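Local coordinates for flavin-nucleotide-binding protein (Azotobacter vinelandii, PDB 6RK0) that binds FAD and heme b as a flavocytochrome and probably works as a low-potential terminal oxidase associated with the iron-only nitrogenase, at residues R68-G73 / A130-N135; A104-C109 / L179-D184; W145-P150 / P216-K221. All coordinates share one frame; numbering follows the deposited sequence.

Interactions 1 and 2 each border a heme, but not the same one: in 68-73 / 130-135, His72 supplies the axial ligand from the protein, whereas in 104-109 / 179-184 the chain lines the water-bearing face of the other heme. Their centres are about 43 Å apart and lie on opposite sides of the chain's centre, and both reach the same antiparallel sheet. Interaction 3, 145-150 / 216-221, lies about 17 Å from interaction 1, centre to centre, and touches it where Leu133 O lies 3.8 Å from Trp145 CZ3. Interactions 2 and 3 are about 48 Å apart by their centres; both touch the second subunit, where Arg149 and Asp184 pair across the interface.

Interaction 1. Residues R68-G73 / A130-N135; sequences RVYWHG and AEKLRN. With HEM (protoporphyrin IX containing Fe), chain C.
Tyr70 and Lys132 face each other with their side chains at a slant: the methylene chain of the lysine runs past the far end of the tyrosine ring, Lys132 CD and CE each 3.8 Å from Tyr70 CE2. A bend in the lysine at chi2 (-63°) turns the chain across the CE2-CZ side of the ring and brings its ammonium near the phenol oxygen. The bond from Lys132 NZ to Tyr70 OH is weak at 3.5 Å; the stronger partner of this ammonium is Glu65, whose other carboxylate oxygen accepts a bond from Asn135.

Farther along strand 68-74, His72 and Leu133 meet through aliphatic carbons, with Leu133 CD2 4.0 Å from His72 CB. The same methyl lies 4.1 Å from CMC of the heme, and Leu133 CD1 is 4.0 Å from the heme CAC, so the leucine fills the angle between the imidazole and the porphyrin rim. His72 NE2 binds the heme iron at 2.0 Å, and a water oxygen 2.1 Å from the iron completes the axial pair. The backbone O of His72 accepts a hydrogen bond from FAD N3. Helix 126-140 thus packs on strand 68-74 of the antiparallel sheet, consistent with the split-barrel fold of the flavin-binding family, at the axial-histidine side of the heme b site.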
loop_
_atom_site.group_PDB
_atom_site.type_symbol
_atom_site.label_atom_id
_atom_site.label_comp_id
_atom_site.label_asym_id
_atom_site.label_seq_id
_atom_site.Cartn_x
_atom_site.Cartn_y
_atom_site.Cartn_z
ATOM N N ARG A 68 -20.015 -2.897 -4.416
ATOM C CA ARG A 68 -19.352 -3.360 -3.206
ATOM C C ARG A 68 -17.975 -3.916 -3.546
ATOM O O ARG A 68 -17.745 -4.444 -4.647
ATOM C CB ARG A 68 -20.130 -4.456 -2.465
ATOM C CG ARG A 68 -21.587 -4.029 -2.146
ATOM C CD ARG A 68 -22.337 -5.052 -1.339
ATOM N NE ARG A 68 -21.838 -5.168 0.018
ATOM C CZ ARG A 68 -22.125 -4.312 1.000
ATOM N NH1 ARG A 68 -22.928 -3.241 0.816
ATOM N NH2 ARG A 68 -21.606 -4.511 2.196
ATOM N N VAL A 69 -17.062 -3.825 -2.576
ATOM C CA VAL A 69 -15.793 -4.526 -2.633
ATOM C C VAL A 69 -15.793 -5.636 -1.611
ATOM O O VAL A 69 -16.507 -5.579 -0.595
ATOM C CB VAL A 69 -14.565 -3.615 -2.429
ATOM C CG1 VAL A 69 -14.415 -2.660 -3.589
ATOM C CG2 VAL A 69 -14.596 -2.951 -1.079
ATOM N N TYR A 70 -14.977 -6.648 -1.886
ATOM C CA TYR A 70 -14.932 -7.888 -1.140
ATOM C C TYR A 70 -13.485 -8.226 -0.808
ATOM O O TYR A 70 -12.577 -7.920 -1.585
ATOM C CB TYR A 70 -15.481 -9.067 -2.003
ATOM C CG TYR A 70 -16.952 -8.902 -2.346
ATOM C CD1 TYR A 70 -17.363 -8.024 -3.352
ATOM C CD2 TYR A 70 -17.934 -9.600 -1.632
ATOM C CE1 TYR A 70 -18.734 -7.849 -3.642
ATOM C CE2 TYR A 70 -19.292 -9.424 -1.930
ATOM C CZ TYR A 70 -19.672 -8.539 -2.917
ATOM O OH TYR A 70 -21.011 -8.409 -3.177
ATOM N N TRP A 71 -13.286 -8.916 0.319
ATOM C CA TRP A 71 -11.978 -9.461 0.665
ATOM C C TRP A 71 -12.211 -10.747 1.459
ATOM O O TRP A 71 -13.333 -11.026 1.914
ATOM C CB TRP A 71 -11.085 -8.441 1.390
ATOM C CG TRP A 71 -11.596 -7.939 2.709
ATOM C CD1 TRP A 71 -11.173 -8.301 3.955
ATOM C CD2 TRP A 71 -12.577 -6.899 2.922
ATOM N NE1 TRP A 71 -11.835 -7.557 4.910
ATOM C CE2 TRP A 71 -12.690 -6.686 4.302
ATOM C CE3 TRP A 71 -13.356 -6.112 2.065
ATOM C CZ2 TRP A 71 -13.568 -5.727 4.856
ATOM C CZ3 TRP A 71 -14.251 -5.186 2.608
ATOM C CH2 TRP A 71 -14.323 -5.007 3.977
ATOM N N HIS A 72 -11.164 -11.558 1.587
ATOM C CA HIS A 72 -11.287 -12.890 2.155
ATOM C C HIS A 72 -10.168 -13.161 3.150
ATOM O O HIS A 72 -9.109 -12.534 3.119
ATOM C CB HIS A 72 -11.276 -13.982 1.068
ATOM C CG HIS A 72 -9.886 -14.424 0.678
ATOM N ND1 HIS A 72 -8.954 -13.599 0.070
ATOM C CD2 HIS A 72 -9.247 -15.602 0.867
ATOM C CE1 HIS A 72 -7.820 -14.254 -0.066
ATOM N NE2 HIS A 72 -7.973 -15.470 0.397
ATOM N N GLY A 73 -10.375 -14.174 3.982
ATOM C CA GLY A 73 -9.348 -14.643 4.895
ATOM C C GLY A 73 -9.900 -15.797 5.691
ATOM O O GLY A 73 -10.785 -16.521 5.231
ATOM N N ALA A 130 -18.986 -19.087 -1.970
ATOM C CA ALA A 130 -18.252 -19.810 -3.010
ATOM C C ALA A 130 -18.368 -19.109 -4.359
ATOM O O ALA A 130 -17.399 -19.049 -5.137
ATOM C CB ALA A 130 -18.740 -21.258 -3.096
ATOM N N GLU A 131 -19.544 -18.563 -4.648
ATOM C CA GLU A 131 -19.707 -17.813 -5.877
ATOM C C GLU A 131 -18.796 -16.587 -5.906
ATOM O O GLU A 131 -18.169 -16.302 -6.931
ATOM C CB GLU A 131 -21.178 -17.437 -5.996
ATOM C CG GLU A 131 -21.514 -16.800 -7.311
ATOM C CD GLU A 131 -22.990 -16.805 -7.679
ATOM O OE1 GLU A 131 -23.858 -17.115 -6.842
ATOM O OE2 GLU A 131 -23.325 -16.485 -8.846
ATOM N N LYS A 132 -18.709 -15.861 -4.790
ATOM C CA LYS A 132 -17.870 -14.663 -4.737
ATOM C C LYS A 132 -16.388 -15.023 -4.871
ATOM O O LYS A 132 -15.632 -14.309 -5.540
ATOM C CB LYS A 132 -18.120 -13.900 -3.432
ATOM C CG LYS A 132 -19.521 -13.443 -3.108
ATOM C CD LYS A 132 -20.054 -12.456 -4.100
ATOM C CE LYS A 132 -21.425 -11.951 -3.757
ATOM N NZ LYS A 132 -21.957 -11.270 -4.957
ATOM N N LEU A 133 -15.956 -16.118 -4.237
ATOM C CA LEU A 133 -14.550 -16.535 -4.350
ATOM C C LEU A 133 -14.189 -16.911 -5.775
ATOM O O LEU A 133 -13.067 -16.617 -6.231
ATOM C CB LEU A 133 -14.276 -17.684 -3.385
ATOM C CG LEU A 133 -14.284 -17.259 -1.906
ATOM C CD1 LEU A 133 -14.408 -18.477 -0.997
ATOM C CD2 LEU A 133 -13.007 -16.435 -1.546
ATOM N N ARG A 134 -15.107 -17.552 -6.510
ATOM C CA ARG A 134 -14.813 -17.826 -7.913
ATOM C C ARG A 134 -14.682 -16.523 -8.704
ATOM O O ARG A 134 -13.805 -16.401 -9.569
ATOM C CB ARG A 134 -15.878 -18.749 -8.519
ATOM C CG ARG A 134 -15.640 -19.007 -10.007
ATOM C CD ARG A 134 -16.469 -20.155 -10.583
ATOM N NE ARG A 134 -16.065 -20.457 -11.971
ATOM C CZ ARG A 134 -16.350 -21.574 -12.650
ATOM N NH1 ARG A 134 -17.105 -22.559 -12.129
ATOM N NH2 ARG A 134 -15.893 -21.700 -13.901
ATOM N N ASN A 135 -15.526 -15.522 -8.403
ATOM C CA ASN A 135 -15.404 -14.237 -9.077
ATOM C C ASN A 135 -14.045 -13.608 -8.794
ATOM O O ASN A 135 -13.448 -12.995 -9.684
ATOM C CB ASN A 135 -16.511 -13.299 -8.594
ATOM C CG ASN A 135 -17.906 -13.733 -9.005
ATOM O OD1 ASN A 135 -18.095 -14.463 -9.985
ATOM N ND2 ASN A 135 -18.906 -13.251 -8.261
HETATM C CHA HEM C . -5.431 -16.505 3.373
HETATM C CHB HEM C . -4.240 -14.846 -0.960
HETATM C CHC HEM C . -7.920 -17.307 -2.873
HETATM C CHD HEM C . -8.918 -19.195 1.408
HETATM C C1A HEM C . -4.795 -15.866 2.344
HETATM C C2A HEM C . -3.618 -15.025 2.530
HETATM C C3A HEM C . -3.274 -14.544 1.321
HETATM C C4A HEM C . -4.245 -15.099 0.390
HETATM C CMA HEM C . -2.130 -13.652 0.925
HETATM C CAA HEM C . -2.882 -14.775 3.855
HETATM C CBA HEM C . -1.929 -15.935 4.255
HETATM C CGA HEM C . -0.947 -15.388 5.258
HETATM O O1A HEM C . 0.268 -15.142 4.927
HETATM O O2A HEM C . -1.372 -15.136 6.433
HETATM C C1B HEM C . -5.111 -15.380 -1.874
HETATM C C2B HEM C . -5.137 -15.059 -3.282
HETATM C C3B HEM C . -6.171 -15.741 -3.795
HETATM C C4B HEM C . -6.798 -16.500 -2.730
HETATM C CMB HEM C . -4.145 -14.107 -3.939
HETATM C CAB HEM C . -6.693 -15.823 -5.210
HETATM C CBB HEM C . -6.067 -15.380 -6.294
HETATM C C1C HEM C . -8.511 -18.028 -1.878
HETATM C C2C HEM C . -9.638 -18.892 -2.061
HETATM C C3C HEM C . -9.893 -19.465 -0.881
HETATM C C4C HEM C . -8.941 -18.935 0.061
HETATM C CMC HEM C . -10.386 -19.036 -3.378
HETATM C CAC HEM C . -10.948 -20.478 -0.529
HETATM C CBC HEM C . -11.295 -21.443 -1.412
HETATM C C1D HEM C . -8.080 -18.592 2.339
HETATM C C2D HEM C . -8.105 -18.842 3.750
HETATM C C3D HEM C . -7.146 -18.096 4.301
HETATM C C4D HEM C . -6.503 -17.361 3.226
HETATM C CMD HEM C . -9.063 -19.788 4.471
HETATM C CAD HEM C . -6.711 -18.053 5.760
HETATM C CBD HEM C . -5.560 -19.049 6.001
HETATM C CGD HEM C . -5.264 -19.184 7.484
HETATM O O1D HEM C . -4.506 -18.363 8.037
HETATM O O2D HEM C . -5.808 -20.109 8.128
HETATM N NA HEM C . -5.162 -15.905 1.029
HETATM N NB HEM C . -6.111 -16.260 -1.547
HETATM N NC HEM C . -8.101 -18.073 -0.582
HETATM N ND HEM C . -7.098 -17.692 2.026
HETATM FE FE HEM C . -6.661 -16.978 0.243
HETATM O O HOH W 1 -5.298 -18.566 -0.053
#

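Interaction 2. Residues A104-C109 / L179-D184; sequences AYNFNC and LDDEED. With HEM (protoporphyrin IX containing Fe), chain H.
With chi1 at -79°, Asn106 swings CG beside its own backbone N and carries its amide across to the loop 179-184, where Asp181, with chi1 at -64°, brings a carboxylate to meet it. The two loops are joined partly through waters next to the heme pocket, at the turn that leads into strand 108-118 of an antiparallel sheet consistent with the FMN-binding split-barrel fold of the pyridoxamine 5'-phosphate oxidase family. The Asn106 ND2 to Asp181 OD1 bond is 3.1 Å long and bent; the acceptor lies in the amide plane, but the amide nitrogen stands above the carboxylate, the two planes being 85° apart.

One water gathers four groups: it accepts from Asn106 ND2 and Asp181 N and donates to Asp180 OD1 and Asp184 OD2. Beyond it, Asp180 is held by Arg102, and Asp184 by Arg149 of the second subunit. Another water donates to both Asn106 OD1 and Leu179 O, so each end of the amide is tied to the loop.

The neighbouring residues turn to the heme instead. Tyr105 CE1 lies 3.6 Å from the heme CMD, and Phe107 CD2 reaches to 3.4 Å from the vinyl carbon CBB. The backbone carbonyls of the same two residues share a water, which donates to Tyr105 O at 2.8 Å and to Phe107 O at 2.7 Å. The oxygen of this water binds the heme iron, FE, at 2.1 Å.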
loop_
_atom_site.group_PDB
_atom_site.type_symbol
_atom_site.label_atom_id
_atom_site.label_comp_id
_atom_site.label_asym_id
_atom_site.label_seq_id
_atom_site.Cartn_x
_atom_site.Cartn_y
_atom_site.Cartn_z
ATOM N N ALA A 104 12.015 22.213 -2.014
ATOM C CA ALA A 104 11.716 20.981 -1.294
ATOM C C ALA A 104 10.251 20.921 -0.868
ATOM O O ALA A 104 9.606 19.869 -0.949
ATOM C CB ALA A 104 12.642 20.883 -0.093
ATOM N N TYR A 105 9.710 22.060 -0.419
ATOM C CA TYR A 105 8.356 22.144 0.080
ATOM C C TYR A 105 7.346 21.687 -0.967
ATOM O O TYR A 105 6.281 21.200 -0.592
ATOM C CB TYR A 105 8.099 23.613 0.446
ATOM C CG TYR A 105 6.790 23.935 1.087
ATOM C CD1 TYR A 105 6.566 23.667 2.440
ATOM C CD2 TYR A 105 5.786 24.574 0.385
ATOM C CE1 TYR A 105 5.417 24.036 3.086
ATOM C CE2 TYR A 105 4.597 24.940 1.022
ATOM C CZ TYR A 105 4.426 24.667 2.377
ATOM O OH TYR A 105 3.253 25.028 3.053
ATOM N N ASN A 106 7.629 21.896 -2.265
ATOM C CA ASN A 106 6.704 21.500 -3.311
ATOM C C ASN A 106 7.073 20.177 -4.006
ATOM O O ASN A 106 6.442 19.829 -5.015
ATOM C CB ASN A 106 6.517 22.648 -4.293
ATOM C CG ASN A 106 5.570 23.664 -3.755
ATOM O OD1 ASN A 106 4.475 23.316 -3.305
ATOM N ND2 ASN A 106 5.945 24.935 -3.811
ATOM N N PHE A 107 7.999 19.397 -3.459
ATOM C CA PHE A 107 8.102 18.009 -3.910
ATOM C C PHE A 107 6.769 17.309 -3.642
ATOM O O PHE A 107 5.984 17.698 -2.768
ATOM C CB PHE A 107 9.229 17.260 -3.173
ATOM C CG PHE A 107 10.571 17.352 -3.842
ATOM C CD1 PHE A 107 11.132 18.580 -4.167
ATOM C CD2 PHE A 107 11.283 16.195 -4.165
ATOM C CE1 PHE A 107 12.390 18.660 -4.778
ATOM C CE2 PHE A 107 12.537 16.271 -4.782
ATOM C CZ PHE A 107 13.060 17.515 -5.080
ATOM N N ASN A 108 6.501 16.253 -4.406
ATOM C CA ASN A 108 5.200 15.639 -4.264
ATOM C C ASN A 108 5.251 14.269 -4.901
ATOM O O ASN A 108 6.331 13.755 -5.239
ATOM C CB ASN A 108 4.105 16.566 -4.827
ATOM C CG ASN A 108 2.845 16.509 -4.018
ATOM O OD1 ASN A 108 2.121 15.520 -4.040
ATOM N ND2 ASN A 108 2.586 17.552 -3.266
ATOM N N CYS A 109 4.086 13.662 -5.076
ATOM C CA CYS A 109 4.021 12.440 -5.856
ATOM C C CYS A 109 2.728 12.447 -6.645
ATOM O O CYS A 109 1.729 13.036 -6.231
ATOM C CB CYS A 109 4.138 11.160 -5.021
ATOM S SG CYS A 109 2.655 10.753 -4.062
ATOM N N LEU A 179 4.306 21.656 -9.473
ATOM C CA LEU A 179 3.671 22.980 -9.337
ATOM C C LEU A 179 4.427 23.773 -8.277
ATOM O O LEU A 179 4.197 23.636 -7.077
ATOM C CB LEU A 179 2.196 22.837 -8.987
ATOM C CG LEU A 179 1.326 22.269 -10.130
ATOM C CD1 LEU A 179 -0.000 21.780 -9.611
ATOM C CD2 LEU A 179 1.109 23.319 -11.211
ATOM N N ASP A 180 5.362 24.592 -8.720
ATOM C CA ASP A 180 6.163 25.416 -7.831
ATOM C C ASP A 180 5.456 26.741 -7.548
ATOM O O ASP A 180 4.558 27.186 -8.273
ATOM C CB ASP A 180 7.534 25.673 -8.437
ATOM C CG ASP A 180 8.516 24.552 -8.109
ATOM O OD1 ASP A 180 8.811 24.388 -6.893
ATOM O OD2 ASP A 180 8.982 23.850 -9.039
ATOM N N ASP A 181 5.884 27.382 -6.469
ATOM C CA ASP A 181 5.507 28.786 -6.256
ATOM C C ASP A 181 5.922 29.572 -7.496
ATOM O O ASP A 181 7.020 29.382 -8.024
ATOM C CB ASP A 181 6.283 29.351 -5.064
ATOM C CG ASP A 181 5.971 28.703 -3.761
ATOM O OD1 ASP A 181 5.002 27.930 -3.619
ATOM O OD2 ASP A 181 6.745 28.991 -2.795
ATOM N N GLU A 182 5.060 30.495 -7.927
ATOM C CA GLU A 182 5.346 31.216 -9.168
ATOM C C GLU A 182 6.655 31.978 -9.100
ATOM O O GLU A 182 7.344 32.139 -10.126
ATOM C CB GLU A 182 4.190 32.133 -9.522
ATOM C CG GLU A 182 3.036 31.399 -10.155
ATOM C CD GLU A 182 3.397 30.614 -11.440
ATOM O OE1 GLU A 182 4.270 31.048 -12.212
ATOM O OE2 GLU A 182 2.784 29.550 -11.681
ATOM N N GLU A 183 7.011 32.473 -7.911
ATOM C CA GLU A 183 8.253 33.221 -7.830
ATOM C C GLU A 183 9.495 32.355 -7.945
ATOM O O GLU A 183 10.583 32.921 -8.011
ATOM C CB GLU A 183 8.301 34.036 -6.551
ATOM C CG GLU A 183 8.199 33.178 -5.322
ATOM C CD GLU A 183 6.767 33.036 -4.767
ATOM O OE1 GLU A 183 5.775 32.879 -5.546
ATOM O OE2 GLU A 183 6.644 33.077 -3.518
ATOM N N ASP A 184 9.389 31.028 -7.968
ATOM C CA ASP A 184 10.559 30.159 -8.029
ATOM C C ASP A 184 10.959 29.743 -9.436
ATOM O O ASP A 184 11.963 29.050 -9.602
ATOM C CB ASP A 184 10.308 28.916 -7.172
ATOM C CG ASP A 184 10.274 29.213 -5.671
ATOM O OD1 ASP A 184 10.862 30.225 -5.243
ATOM O OD2 ASP A 184 9.681 28.411 -4.928
HETATM C CHA HEM H . 2.312 17.447 1.945
HETATM C CHB HEM H . 5.101 14.565 -0.677
HETATM C CHC HEM H . 8.978 16.887 0.915
HETATM C CHD HEM H . 6.170 19.984 3.285
HETATM C C1A HEM H . 2.741 16.463 1.080
HETATM C C2A HEM H . 1.847 15.557 0.388
HETATM C C3A HEM H . 2.615 14.746 -0.355
HETATM C C4A HEM H . 4.006 15.151 -0.113
HETATM C CMA HEM H . 2.252 13.610 -1.309
HETATM C CAA HEM H . 0.325 15.570 0.451
HETATM C CBA HEM H . -0.304 16.628 -0.467
HETATM C CGA HEM H . -1.756 16.275 -0.638
HETATM O O1A HEM H . -2.162 15.839 -1.755
HETATM O O2A HEM H . -2.547 16.387 0.334
HETATM C C1B HEM H . 6.417 14.953 -0.486
HETATM C C2B HEM H . 7.571 14.293 -1.064
HETATM C C3B HEM H . 8.635 14.932 -0.606
HETATM C C4B HEM H . 8.166 16.018 0.237
HETATM C CMB HEM H . 7.541 13.078 -1.971
HETATM C CAB HEM H . 10.131 14.714 -0.844
HETATM C CBB HEM H . 10.672 13.925 -1.757
HETATM C C1C HEM H . 8.563 17.929 1.729
HETATM C C2C HEM H . 9.418 18.868 2.397
HETATM C C3C HEM H . 8.665 19.756 3.010
HETATM C C4C HEM H . 7.283 19.380 2.740
HETATM C CMC HEM H . 10.931 18.760 2.426
HETATM C CAC HEM H . 9.039 20.972 3.822
HETATM C CBC HEM H . 10.111 21.697 3.483
HETATM C C1D HEM H . 4.870 19.529 3.187
HETATM C C2D HEM H . 3.715 20.137 3.798
HETATM C C3D HEM H . 2.646 19.430 3.410
HETATM C C4D HEM H . 3.126 18.369 2.548
HETATM C CMD HEM H . 3.744 21.354 4.727
HETATM C CAD HEM H . 1.180 19.724 3.725
HETATM C CBD HEM H . 0.573 20.557 2.569
HETATM C CGD HEM H . -0.764 21.112 2.983
HETATM O O1D HEM H . -1.763 20.342 2.967
HETATM O O2D HEM H . -0.880 22.319 3.284
HETATM N NA HEM H . 4.057 16.216 0.759
HETATM N NB HEM H . 6.803 16.017 0.293
HETATM N NC HEM H . 7.243 18.245 1.962
HETATM N ND HEM H . 4.491 18.451 2.410
HETATM FE FE HEM H . 5.644 17.208 1.383
HETATM O O HOH W 2 5.447 18.512 -0.235
HETATM O O HOH W 3 8.231 26.192 -5.139
HETATM O O HOH W 4 4.681 20.022 -7.154
HETATM O O HOH W 5 2.528 22.355 -5.342
#

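Interaction 3. Residues W145-P150 / P216-K221; sequences WERLRP and PEDILK
Arg147 and Asp218 form a salt bridge, NH2 to OD2 at 2.8 Å, that belongs to a network with Lys221. The lysine NZ is 3.1 Å from Asp218 OD1, so each carboxylate oxygen has a cationic partner. This network joins the loop after helix 126-140 to the 3-10 turn 217-221 near the C-terminus. The arginine N-H meets OD2 on its anti side, 18° out of the carboxylate plane, with an N-H...O angle of 146°. The two flat groups are turned 50° from each other, and one N-H, from NH2, makes the bond. On the arginine side, Glu144 adds a further salt bridge to NH1, which also bonds to the backbone O of Pro142; together these would limit rotation of the guanidinium.

Outward from the charges, the arginine passes along Pro216, the two side chains running in opposite directions. Its chain is extended from CG to NE, which lays CD and the guanidinium against the proline ring. Pro216 CB sits over one guanidinium face, displaced toward its rim, 3.7 Å from Arg147 NE. Nearby, Ile219 packs on Ile141 and on Ile194 of the second subunit, placing the turn beside the dimer interface. The tightest nonpolar approach between the two segments is Arg147 CD to Pro216 CG, 3.5 Å.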
loop_
_atom_site.group_PDB
_atom_site.type_symbol
_atom_site.label_atom_id
_atom_site.label_comp_id
_atom_site.label_asym_id
_atom_site.label_seq_id
_atom_site.Cartn_x
_atom_site.Cartn_y
_atom_site.Cartn_z
ATOM N N TRP A 145 -10.585 -20.629 -12.375
ATOM C CA TRP A 145 -11.211 -21.441 -11.328
ATOM C C TRP A 145 -11.539 -22.844 -11.835
ATOM O O TRP A 145 -11.319 -23.848 -11.140
ATOM C CB TRP A 145 -12.458 -20.730 -10.833
ATOM C CG TRP A 145 -13.255 -21.464 -9.776
ATOM C CD1 TRP A 145 -14.205 -22.437 -9.977
ATOM C CD2 TRP A 145 -13.200 -21.246 -8.346
ATOM N NE1 TRP A 145 -14.722 -22.822 -8.775
ATOM C CE2 TRP A 145 -14.115 -22.117 -7.761
ATOM C CE3 TRP A 145 -12.452 -20.413 -7.513
ATOM C CZ2 TRP A 145 -14.338 -22.143 -6.387
ATOM C CZ3 TRP A 145 -12.658 -20.435 -6.140
ATOM C CH2 TRP A 145 -13.602 -21.297 -5.589
ATOM N N GLU A 146 -12.062 -22.920 -13.071
ATOM C CA GLU A 146 -12.446 -24.160 -13.732
ATOM C C GLU A 146 -11.292 -25.120 -13.943
ATOM O O GLU A 146 -11.548 -26.324 -14.120
ATOM C CB GLU A 146 -13.024 -23.789 -15.124
ATOM C CG GLU A 146 -12.752 -24.811 -16.292
ATOM C CD GLU A 146 -13.722 -24.723 -17.485
ATOM O OE1 GLU A 146 -14.341 -23.659 -17.699
ATOM O OE2 GLU A 146 -13.882 -25.740 -18.205
ATOM N N ARG A 147 -10.068 -24.584 -14.078
ATOM C CA ARG A 147 -8.876 -25.386 -14.331
ATOM C C ARG A 147 -8.370 -26.112 -13.091
ATOM O O ARG A 147 -7.571 -27.047 -13.202
ATOM C CB ARG A 147 -7.730 -24.542 -14.922
ATOM C CG ARG A 147 -8.085 -23.732 -16.195
ATOM C CD ARG A 147 -6.921 -22.938 -16.749
ATOM N NE ARG A 147 -7.421 -22.242 -17.916
ATOM C CZ ARG A 147 -7.658 -20.923 -18.006
ATOM N NH1 ARG A 147 -7.361 -20.062 -17.023
ATOM N NH2 ARG A 147 -8.189 -20.455 -19.120
ATOM N N LEU A 148 -8.769 -25.673 -11.906
ATOM C CA LEU A 148 -8.129 -26.068 -10.654
ATOM C C LEU A 148 -8.694 -27.379 -10.136
ATOM O O LEU A 148 -9.772 -27.843 -10.533
ATOM C CB LEU A 148 -8.293 -24.969 -9.605
ATOM C CG LEU A 148 -7.797 -23.612 -10.069
ATOM C CD1 LEU A 148 -8.110 -22.536 -9.001
ATOM C CD2 LEU A 148 -6.326 -23.625 -10.395
ATOM N N ARG A 149 -7.974 -27.969 -9.200
ATOM C CA ARG A 149 -8.464 -29.137 -8.474
ATOM C C ARG A 149 -9.789 -28.742 -7.823
ATOM O O ARG A 149 -9.818 -27.765 -7.056
ATOM C CB ARG A 149 -7.450 -29.621 -7.433
ATOM C CG ARG A 149 -7.809 -30.937 -6.747
ATOM C CD ARG A 149 -8.658 -30.724 -5.524
ATOM N NE ARG A 149 -7.865 -30.152 -4.429
ATOM C CZ ARG A 149 -8.289 -29.282 -3.512
ATOM N NH1 ARG A 149 -7.467 -28.937 -2.522
ATOM N NH2 ARG A 149 -9.504 -28.744 -3.527
ATOM N N PRO A 150 -10.891 -29.442 -8.078
ATOM C CA PRO A 150 -12.187 -28.920 -7.627
ATOM C C PRO A 150 -12.228 -28.640 -6.125
ATOM O O PRO A 150 -11.769 -29.437 -5.301
ATOM C CB PRO A 150 -13.174 -30.003 -8.074
ATOM C CG PRO A 150 -12.540 -30.516 -9.359
ATOM C CD PRO A 150 -11.052 -30.538 -9.059
ATOM N N PRO A 216 -1.737 -22.092 -19.127
ATOM C CA PRO A 216 -2.826 -21.424 -19.853
ATOM C C PRO A 216 -2.386 -20.046 -20.330
ATOM O O PRO A 216 -1.784 -19.268 -19.583
ATOM C CB PRO A 216 -3.928 -21.287 -18.795
ATOM C CG PRO A 216 -3.635 -22.366 -17.795
ATOM C CD PRO A 216 -2.132 -22.504 -17.761
ATOM N N GLU A 217 -2.744 -19.700 -21.566
ATOM C CA GLU A 217 -2.407 -18.372 -22.070
ATOM C C GLU A 217 -3.053 -17.280 -21.229
ATOM O O GLU A 217 -2.521 -16.172 -21.137
ATOM C CB GLU A 217 -2.823 -18.252 -23.541
ATOM C CG GLU A 217 -2.026 -19.147 -24.478
ATOM C CD GLU A 217 -2.421 -18.960 -25.931
ATOM O OE1 GLU A 217 -3.279 -18.089 -26.201
ATOM O OE2 GLU A 217 -1.876 -19.683 -26.799
ATOM N N ASP A 218 -4.193 -17.579 -20.611
ATOM C CA ASP A 218 -4.872 -16.590 -19.783
ATOM C C ASP A 218 -4.029 -16.115 -18.600
ATOM O O ASP A 218 -4.319 -15.043 -18.071
ATOM C CB ASP A 218 -6.212 -17.120 -19.268
ATOM C CG ASP A 218 -7.293 -17.096 -20.327
ATOM O OD1 ASP A 218 -7.244 -16.204 -21.217
ATOM O OD2 ASP A 218 -8.200 -17.965 -20.299
ATOM N N ILE A 219 -3.026 -16.885 -18.160
ATOM C CA ILE A 219 -2.142 -16.395 -17.091
ATOM C C ILE A 219 -1.528 -15.062 -17.477
ATOM O O ILE A 219 -1.301 -14.201 -16.613
ATOM C CB ILE A 219 -1.037 -17.446 -16.788
ATOM C CG1 ILE A 219 -1.551 -18.830 -16.355
ATOM C CG2 ILE A 219 -0.065 -16.934 -15.743
ATOM C CD1 ILE A 219 -2.546 -18.861 -15.326
ATOM N N LEU A 220 -1.243 -14.868 -18.778
ATOM C CA LEU A 220 -0.598 -13.648 -19.264
ATOM C C LEU A 220 -1.533 -12.454 -19.244
ATOM O O LEU A 220 -1.076 -11.327 -19.452
ATOM C CB LEU A 220 -0.017 -13.831 -20.673
ATOM C CG LEU A 220 1.041 -14.931 -20.794
ATOM C CD1 LEU A 220 1.470 -15.135 -22.222
ATOM C CD2 LEU A 220 2.245 -14.637 -19.943
ATOM N N LYS A 221 -2.814 -12.667 -18.989
ATOM C CA LYS A 221 -3.776 -11.579 -18.881
ATOM C C LYS A 221 -3.794 -10.909 -17.504
ATOM O O LYS A 221 -4.317 -9.795 -17.374
ATOM C CB LYS A 221 -5.167 -12.069 -19.278
ATOM C CG LYS A 221 -5.248 -12.489 -20.742
ATOM C CD LYS A 221 -6.670 -12.756 -21.176
ATOM C CE LYS A 221 -6.758 -13.001 -22.680
ATOM N NZ LYS A 221 -5.949 -14.182 -23.106
#